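Local coordinates for protein gamma-glutamyltranspeptidase (Streptomyces lincolnensis, PDB 6J3A) that probably hydrolyses or transfers gamma-glutamyl or related groups, as a homologue of the LmbA glutamyltranspeptidases in the N-terminal-nucleophile hydrolase superfamily, at residues E307-A312 / W538-F543; E317-Y320 / V326-D329; L352-G355 / T361-L364. One frame throughout, in Å; residues are numbered along the deposited sequence.

Helix 299-319 supplies a segment to contacts 1 and 2, and contact 3 packs on it. Its middle enters contact 1 and its C-terminal end enters contact 2. Contact 2 closes a loop of five residues, after which helix 328-331 begins. Contact 3 then closes another five-residue loop, in the irregular chain between helix 334-341 and strand 424-428. Contact 1 closes last, when strand 538-540 returns to the helix, so its loop of 225 residues encloses the other two. Contacts 2 and 3 follow in series. They touch through Trp-319, whose ring meets Gly-355, Thr-361 and Ala-362. Contacts 1 and 3 meet where Leu-352 packs on Phe-543 and where Leu-311 touches Arg-353.

Contact 1 (E307-A312 / W538-F543); sequences EGCKLA and WHNDSF
This is a buried side-chain contact between helix 299-319 and the strand 538-540 with the turn that follows it. Cys-309 and Lys-310 of the helix meet Asn-540 and Ser-542. SG of Cys-309 lies 3.2 Å from ND2 of Asn-540, a close approach that is not a hydrogen bond. The chain of Lys-310 bends at its second and third torsions. Its CG meets OD1 of Asn-540 at 3.9 Å, and its CE lies 4.0 Å from CB of Ser-542. The side chains of Lys-310 and Asn-540 cross at a slant. NZ of Lys-310 turns back to its own helix and makes a salt bridge with OE1 of Glu-307 at 2.7 Å, on the syn lone pair. A leucine in place of Lys-310 would probably leave this carboxylate without its buried positive mate. OE2 of Glu-307 has a second partner in the backbone N of Ser-349, and OG of Ser-542 bonds to N of Gly-555. The amide of Asn-540 is fixed from its own side. Its OD1 accepts from N of Ser-542 at 3.0 Å, in the carbonyl plane. This is an Asx turn, set where an outer strand of a three-stranded mixed sheet runs into a turn against a helix.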
loop_
_atom_site.group_PDB
_atom_site.type_symbol
_atom_site.label_atom_id
_atom_site.label_comp_id
_atom_site.label_asym_id
_atom_site.label_seq_id
_atom_site.Cartn_x
_atom_site.Cartn_y
_atom_site.Cartn_z
ATOM N N GLU A 307 -26.702 11.086 17.760
ATOM C CA GLU A 307 -28.133 11.087 18.047
ATOM C C GLU A 307 -28.956 10.626 16.837
ATOM O O GLU A 307 -29.882 9.830 16.979
ATOM C CB GLU A 307 -28.581 12.472 18.536
ATOM C CG GLU A 307 -27.941 12.897 19.852
ATOM C CD GLU A 307 -28.016 11.803 20.886
ATOM O OE1 GLU A 307 -26.989 11.127 21.100
ATOM O OE2 GLU A 307 -29.121 11.588 21.441
ATOM N N GLY A 308 -28.598 11.109 15.656
ATOM C CA GLY A 308 -29.245 10.676 14.418
ATOM C C GLY A 308 -29.093 9.183 14.175
ATOM O O GLY A 308 -30.052 8.506 13.812
ATOM N N CYS A 309 -27.883 8.673 14.396
ATOM C CA CYS A 309 -27.605 7.239 14.315
ATOM C C CYS A 309 -28.454 6.400 15.284
ATOM O O CYS A 309 -29.007 5.369 14.885
ATOM C CB CYS A 309 -26.129 6.979 14.558
ATOM S SG CYS A 309 -25.717 5.228 14.596
ATOM N N LYS A 310 -28.561 6.848 16.537
ATOM C CA LYS A 310 -29.431 6.189 17.532
ATOM C C LYS A 310 -30.866 6.047 17.027
ATOM O O LYS A 310 -31.450 4.971 17.091
ATOM C CB LYS A 310 -29.399 6.932 18.885
ATOM C CG LYS A 310 -28.299 6.427 19.822
ATOM C CD LYS A 310 -27.344 7.501 20.319
ATOM C CE LYS A 310 -27.565 7.879 21.761
ATOM N NZ LYS A 310 -26.424 8.704 22.249
ATOM N N LEU A 311 -31.413 7.132 16.495
ATOM C CA LEU A 311 -32.781 7.134 15.996
ATOM C C LEU A 311 -32.937 6.240 14.771
ATOM O O LEU A 311 -33.968 5.599 14.611
ATOM C CB LEU A 311 -33.232 8.560 15.664
ATOM C CG LEU A 311 -33.225 9.585 16.808
ATOM C CD1 LEU A 311 -33.480 10.980 16.267
ATOM C CD2 LEU A 311 -34.245 9.241 17.880
ATOM N N ALA A 312 -31.931 6.204 13.903
ATOM C CA ALA A 312 -31.992 5.332 12.721
ATOM C C ALA A 312 -31.873 3.867 13.120
ATOM O O ALA A 312 -32.527 3.021 12.527
ATOM C CB ALA A 312 -30.922 5.698 11.704
ATOM N N TRP A 538 -15.624 6.953 14.993
ATOM C CA TRP A 538 -16.321 6.676 16.253
ATOM C C TRP A 538 -17.552 5.825 15.981
ATOM O O TRP A 538 -17.973 5.695 14.842
ATOM C CB TRP A 538 -16.758 7.989 16.927
ATOM C CG TRP A 538 -17.852 8.724 16.137
ATOM C CD1 TRP A 538 -19.207 8.664 16.348
ATOM C CD2 TRP A 538 -17.668 9.569 14.998
ATOM N NE1 TRP A 538 -19.870 9.432 15.419
ATOM C CE2 TRP A 538 -18.951 9.999 14.579
ATOM C CE3 TRP A 538 -16.542 10.013 14.289
ATOM C CZ2 TRP A 538 -19.138 10.847 13.483
ATOM C CZ3 TRP A 538 -16.728 10.869 13.197
ATOM C CH2 TRP A 538 -18.018 11.271 12.806
ATOM N N HIS A 539 -18.142 5.284 17.042
ATOM C CA HIS A 539 -19.427 4.566 16.965
ATOM C C HIS A 539 -20.147 4.659 18.288
ATOM O O HIS A 539 -19.522 4.948 19.304
ATOM C CB HIS A 539 -19.224 3.090 16.615
ATOM C CG HIS A 539 -18.653 2.264 17.733
ATOM N ND1 HIS A 539 -19.408 1.374 18.466
ATOM C CD2 HIS A 539 -17.398 2.182 18.228
ATOM C CE1 HIS A 539 -18.638 0.782 19.361
ATOM N NE2 HIS A 539 -17.414 1.257 19.240
ATOM N N ASN A 540 -21.453 4.399 18.270
ATOM C CA ASN A 540 -22.223 4.197 19.507
ATOM C C ASN A 540 -22.720 2.757 19.625
ATOM O O ASN A 540 -22.742 2.019 18.635
ATOM C CB ASN A 540 -23.379 5.205 19.612
ATOM C CG ASN A 540 -24.594 4.818 18.786
ATOM O OD1 ASN A 540 -25.388 3.972 19.192
ATOM N ND2 ASN A 540 -24.769 5.472 17.647
ATOM N N ASP A 541 -23.115 2.380 20.843
ATOM C CA ASP A 541 -23.685 1.047 21.123
ATOM C C ASP A 541 -25.030 1.146 21.851
ATOM O O ASP A 541 -25.416 0.229 22.586
ATOM C CB ASP A 541 -22.721 0.193 21.966
ATOM C CG ASP A 541 -21.516 -0.295 21.189
ATOM O OD1 ASP A 541 -21.668 -0.866 20.081
ATOM O OD2 ASP A 541 -20.407 -0.129 21.728
ATOM N N SER A 542 -25.757 2.238 21.624
ATOM C CA SER A 542 -27.031 2.481 22.308
ATOM C C SER A 542 -28.215 1.936 21.501
ATOM O O SER A 542 -29.085 2.670 21.055
ATOM C CB SER A 542 -27.196 3.968 22.624
ATOM O OG SER A 542 -28.283 4.168 23.500
ATOM N N PHE A 543 -28.229 0.618 21.367
ATOM C CA PHE A 543 -29.258 -0.142 20.644
ATOM C C PHE A 543 -28.930 -1.628 20.855
ATOM O O PHE A 543 -27.781 -1.950 21.167
ATOM C CB PHE A 543 -29.225 0.191 19.149
ATOM C CG PHE A 543 -27.864 0.047 18.540
ATOM C CD1 PHE A 543 -27.373 -1.213 18.194
ATOM C CD2 PHE A 543 -27.053 1.158 18.345
ATOM C CE1 PHE A 543 -26.105 -1.362 17.666
ATOM C CE2 PHE A 543 -25.789 1.019 17.802
ATOM C CZ PHE A 543 -25.312 -0.244 17.464
#

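Contact 2 (E317-Y320 / V326-D329); sequences EAWY and VPLD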
loop_
_atom_site.group_PDB
_atom_site.type_symbol
_atom_site.label_atom_id
_atom_site.label_comp_id
_atom_site.label_asym_id
_atom_site.label_seq_id
_atom_site.Cartn_x
_atom_site.Cartn_y
_atom_site.Cartn_z
ATOM N N GLU A 317 -34.084 -1.737 14.287
ATOM C CA GLU A 317 -34.529 -2.785 15.203
ATOM C C GLU A 317 -36.031 -3.056 15.133
ATOM O O GLU A 317 -36.470 -4.211 15.123
ATOM C CB GLU A 317 -34.170 -2.411 16.643
ATOM C CG GLU A 317 -34.401 -3.535 17.646
ATOM C CD GLU A 317 -33.694 -4.813 17.243
ATOM O OE1 GLU A 317 -32.483 -4.748 16.946
ATOM O OE2 GLU A 317 -34.344 -5.870 17.183
ATOM N N ALA A 318 -36.803 -1.978 15.128
ATOM C CA ALA A 318 -38.265 -2.049 15.064
ATOM C C ALA A 318 -38.804 -2.567 13.739
ATOM O O ALA A 318 -39.746 -3.353 13.729
ATOM C CB ALA A 318 -38.866 -0.683 15.355
ATOM N N TRP A 319 -38.216 -2.122 12.635
ATOM C CA TRP A 319 -38.825 -2.289 11.313
ATOM C C TRP A 319 -38.102 -3.227 10.347
ATOM O O TRP A 319 -38.744 -3.762 9.440
ATOM C CB TRP A 319 -39.051 -0.911 10.668
ATOM C CG TRP A 319 -39.929 -0.039 11.528
ATOM C CD1 TRP A 319 -39.566 1.085 12.214
ATOM C CD2 TRP A 319 -41.301 -0.266 11.832
ATOM N NE1 TRP A 319 -40.635 1.586 12.908
ATOM C CE2 TRP A 319 -41.714 0.768 12.699
ATOM C CE3 TRP A 319 -42.232 -1.248 11.449
ATOM C CZ2 TRP A 319 -43.019 0.853 13.190
ATOM C CZ3 TRP A 319 -43.522 -1.173 11.937
ATOM C CH2 TRP A 319 -43.908 -0.124 12.798
ATOM N N TYR A 320 -36.796 -3.449 10.527
ATOM C CA TYR A 320 -36.015 -4.183 9.506
ATOM C C TYR A 320 -36.083 -5.677 9.714
ATOM O O TYR A 320 -36.241 -6.166 10.834
ATOM C CB TYR A 320 -34.545 -3.771 9.457
ATOM C CG TYR A 320 -34.243 -2.363 8.974
ATOM C CD1 TYR A 320 -35.154 -1.307 9.131
ATOM C CD2 TYR A 320 -33.001 -2.069 8.407
ATOM C CE1 TYR A 320 -34.841 -0.020 8.724
ATOM C CE2 TYR A 320 -32.682 -0.781 8.000
ATOM C CZ TYR A 320 -33.605 0.240 8.164
ATOM O OH TYR A 320 -33.298 1.519 7.757
ATOM N N VAL A 326 -41.360 -4.059 4.894
ATOM C CA VAL A 326 -40.716 -2.939 5.592
ATOM C C VAL A 326 -41.170 -1.621 4.955
ATOM O O VAL A 326 -41.167 -1.500 3.727
ATOM C CB VAL A 326 -39.175 -3.045 5.566
ATOM C CG1 VAL A 326 -38.541 -1.984 6.472
ATOM C CG2 VAL A 326 -38.733 -4.436 6.005
ATOM N N PRO A 327 -41.557 -0.628 5.782
ATOM C CA PRO A 327 -42.054 0.610 5.226
ATOM C C PRO A 327 -40.877 1.553 4.982
ATOM O O PRO A 327 -40.715 2.568 5.663
ATOM C CB PRO A 327 -43.001 1.103 6.321
ATOM C CG PRO A 327 -42.325 0.691 7.575
ATOM C CD PRO A 327 -41.566 -0.576 7.258
ATOM N N LEU A 328 -40.073 1.207 3.985
ATOM C CA LEU A 328 -38.832 1.921 3.703
ATOM C C LEU A 328 -39.067 3.324 3.129
ATOM O O LEU A 328 -38.482 4.297 3.606
ATOM C CB LEU A 328 -37.975 1.091 2.746
ATOM C CG LEU A 328 -36.556 1.578 2.466
ATOM C CD1 LEU A 328 -35.717 1.585 3.731
ATOM C CD2 LEU A 328 -35.920 0.708 1.396
ATOM N N ASP A 329 -39.916 3.404 2.106
ATOM C CA ASP A 329 -40.302 4.681 1.472
ATOM C C ASP A 329 -40.694 5.721 2.505
ATOM O O ASP A 329 -40.240 6.856 2.451
ATOM C CB ASP A 329 -41.483 4.493 0.522
ATOM C CG ASP A 329 -41.185 3.531 -0.608
ATOM O OD1 ASP A 329 -39.998 3.333 -0.954
ATOM O OD2 ASP A 329 -42.159 2.966 -1.147
#
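The first torsion of Val-326 (chi1 -172°) places CG1 beside its own carbonyl carbon and CG2 beside its backbone N. Both methyls then reach the carbonyl of Trp-319: CG1 and CG2 of Val-326 each lie 3.5 Å from O of Trp-319. The arrangement is a short loop joining two helices, with an inverse gamma turn and a helix N-cap at Pro-327. Helix 299-319 ends at Trp-319. After Tyr-320, five loop residues bring the chain back at Val-326, just before helix 328-331.

Tyr-320 is the first residue to leave the helical path. Its CA-CB bond leads away from the returning chain, yet its ring still brings CD1 to 4.4 Å from CG1 of Val-326. The hydroxyl of Tyr-320 is bonded to OE1 of Gln-284, so the far end of this ring is held by helix 280-288. On the other side of the contact, CB of Trp-319 meets CD of Pro-327 at 4.3 Å. The indole of Trp-319 has a neighbour on both faces. CG of Pro-327 stands over one face, and CB of Ala-318 over the opposite one. Each lies toward the rim, so the cover is partial.

No hydrogen bond crosses the contact; it is held by apolar side chains and by methyls set against a carbonyl. The polar ties lead elsewhere. Glu-317, two residues before the last helical residue, forms a salt bridge with Arg-480 and accepts from NE1 of Trp-464. Leu-328 joins Tyr-320 in touching Pro-280, at the start of helix 280-288.

The inverse gamma turn centred on Pro-327 is closed by a weak bond of 2.9 Å from N of Leu-328 to O of Val-326.

Contact 3 (L352-G355 / T361-L364); sequences LRPG and TARL
Gly-355 and Ala-362 meet beside a flat group, the indole of Trp-319, which comes up from helix 299-319. CA of Ala-362 lies above the plane of this indole, 3.6 Å from CZ2 of Trp-319, on the face that Ala-318 also covers. At the pyrrole end, NE1 of Trp-319 donates to O of Gly-355. That same carbonyl also faces the methyl of Ala-362, with O of Gly-355 4.0 Å from CB of Ala-362.

The puckered ring of Pro-354 is met by two residues of 361-364, chiefly at its CG. CB of Ala-362 lies 4.0 Å from CG of Pro-354, and CD1 of Leu-364 comes to 4.2 Å from the same CG.

The two segments run in opposite directions, with Pro-354 beside Ala-362 and Leu-352 beside Leu-364. They are irregular, and no backbone hydrogen bond joins them. The side chains alternate. Leu-352, Pro-354, Ala-362 and Leu-364 start toward the contact, while Arg-353 and Arg-363 start away from it.

The leucines meet tip to tip, with CD2 of Leu-352 4.3 Å from CD2 of Leu-364. In Leu-364 a second torsion of 167° carries CD1 straight out from CA, and this methyl is the one that reaches the proline ring.

Other bonds anchor segment 352-355: N of Gly-355 is bonded to OD1 of Asp-315, and O of Arg-353 accepts from NH2 of Arg-340.

The contact is a partly exposed apolar seam where two loop segments lie over the end of helix 299-319. Its chemistry is mainly methyl and methylene, with one carbonyl set against a methyl, so nothing directional joins the segments directly. Segment 352-355 is tied to the helix by the bonds of Gly-355 and by packing, and Ala-362 packs on Trp-319.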
loop_
_atom_site.group_PDB
_atom_site.type_symbol
_atom_site.label_atom_id
_atom_site.label_comp_id
_atom_site.label_asym_id
_atom_site.label_seq_id
_atom_site.Cartn_x
_atom_site.Cartn_y
_atom_site.Cartn_z
ATOM N N LEU A 352 -33.981 3.951 23.512
ATOM C CA LEU A 352 -34.257 3.449 22.174
ATOM C C LEU A 352 -35.614 4.003 21.746
ATOM O O LEU A 352 -36.616 3.736 22.400
ATOM C CB LEU A 352 -34.270 1.922 22.164
ATOM C CG LEU A 352 -34.294 1.281 20.777
ATOM C CD1 LEU A 352 -32.965 1.518 20.078
ATOM C CD2 LEU A 352 -34.579 -0.211 20.872
ATOM N N ARG A 353 -35.640 4.778 20.660
ATOM C CA ARG A 353 -36.838 5.537 20.265
ATOM C C ARG A 353 -37.212 5.302 18.804
ATOM O O ARG A 353 -36.937 6.158 17.958
ATOM C CB ARG A 353 -36.606 7.034 20.483
ATOM C CG ARG A 353 -36.396 7.426 21.940
ATOM C CD ARG A 353 -35.266 8.431 22.084
ATOM N NE ARG A 353 -35.713 9.817 21.963
ATOM C CZ ARG A 353 -35.020 10.828 21.419
ATOM N NH1 ARG A 353 -33.818 10.658 20.876
ATOM N NH2 ARG A 353 -35.552 12.044 21.403
ATOM N N PRO A 354 -37.852 4.157 18.499
ATOM C CA PRO A 354 -38.277 3.928 17.123
ATOM C C PRO A 354 -39.488 4.773 16.796
ATOM O O PRO A 354 -40.290 5.078 17.677
ATOM C CB PRO A 354 -38.649 2.440 17.096
ATOM C CG PRO A 354 -38.924 2.073 18.511
ATOM C CD PRO A 354 -38.421 3.161 19.420
ATOM N N GLY A 355 -39.612 5.143 15.532
ATOM C CA GLY A 355 -40.707 5.979 15.089
ATOM C C GLY A 355 -41.867 5.184 14.540
ATOM O O GLY A 355 -41.876 3.945 14.581
ATOM N N THR A 361 -47.615 1.337 14.641
ATOM C CA THR A 361 -47.075 1.233 15.995
ATOM C C THR A 361 -45.895 0.274 15.956
ATOM O O THR A 361 -45.991 -0.821 15.388
ATOM C CB THR A 361 -48.108 0.694 17.003
ATOM O OG1 THR A 361 -49.350 1.392 16.847
ATOM C CG2 THR A 361 -47.605 0.865 18.448
ATOM N N ALA A 362 -44.797 0.695 16.576
ATOM C CA ALA A 362 -43.565 -0.074 16.614
ATOM C C ALA A 362 -43.690 -1.228 17.606
ATOM O O ALA A 362 -44.013 -1.012 18.783
ATOM C CB ALA A 362 -42.411 0.831 17.007
ATOM N N ARG A 363 -43.447 -2.446 17.123
ATOM C CA ARG A 363 -43.409 -3.625 17.986
ATOM C C ARG A 363 -41.991 -4.169 18.069
ATOM O O ARG A 363 -41.377 -4.533 17.058
ATOM C CB ARG A 363 -44.374 -4.727 17.538
ATOM C CG ARG A 363 -45.015 -5.442 18.733
ATOM C CD ARG A 363 -45.109 -6.952 18.591
ATOM N NE ARG A 363 -46.184 -7.348 17.685
ATOM C CZ ARG A 363 -46.633 -8.594 17.534
ATOM N NH1 ARG A 363 -47.623 -8.827 16.673
ATOM N NH2 ARG A 363 -46.112 -9.607 18.236
ATOM N N LEU A 364 -41.499 -4.235 19.298
ATOM C CA LEU A 364 -40.114 -4.550 19.585
ATOM C C LEU A 364 -40.025 -5.947 20.180
ATOM O O LEU A 364 -40.984 -6.450 20.774
ATOM C CB LEU A 364 -39.552 -3.526 20.579
ATOM C CG LEU A 364 -39.213 -2.124 20.063
ATOM C CD1 LEU A 364 -38.984 -1.162 21.229
ATOM C CD2 LEU A 364 -37.989 -2.171 19.155
#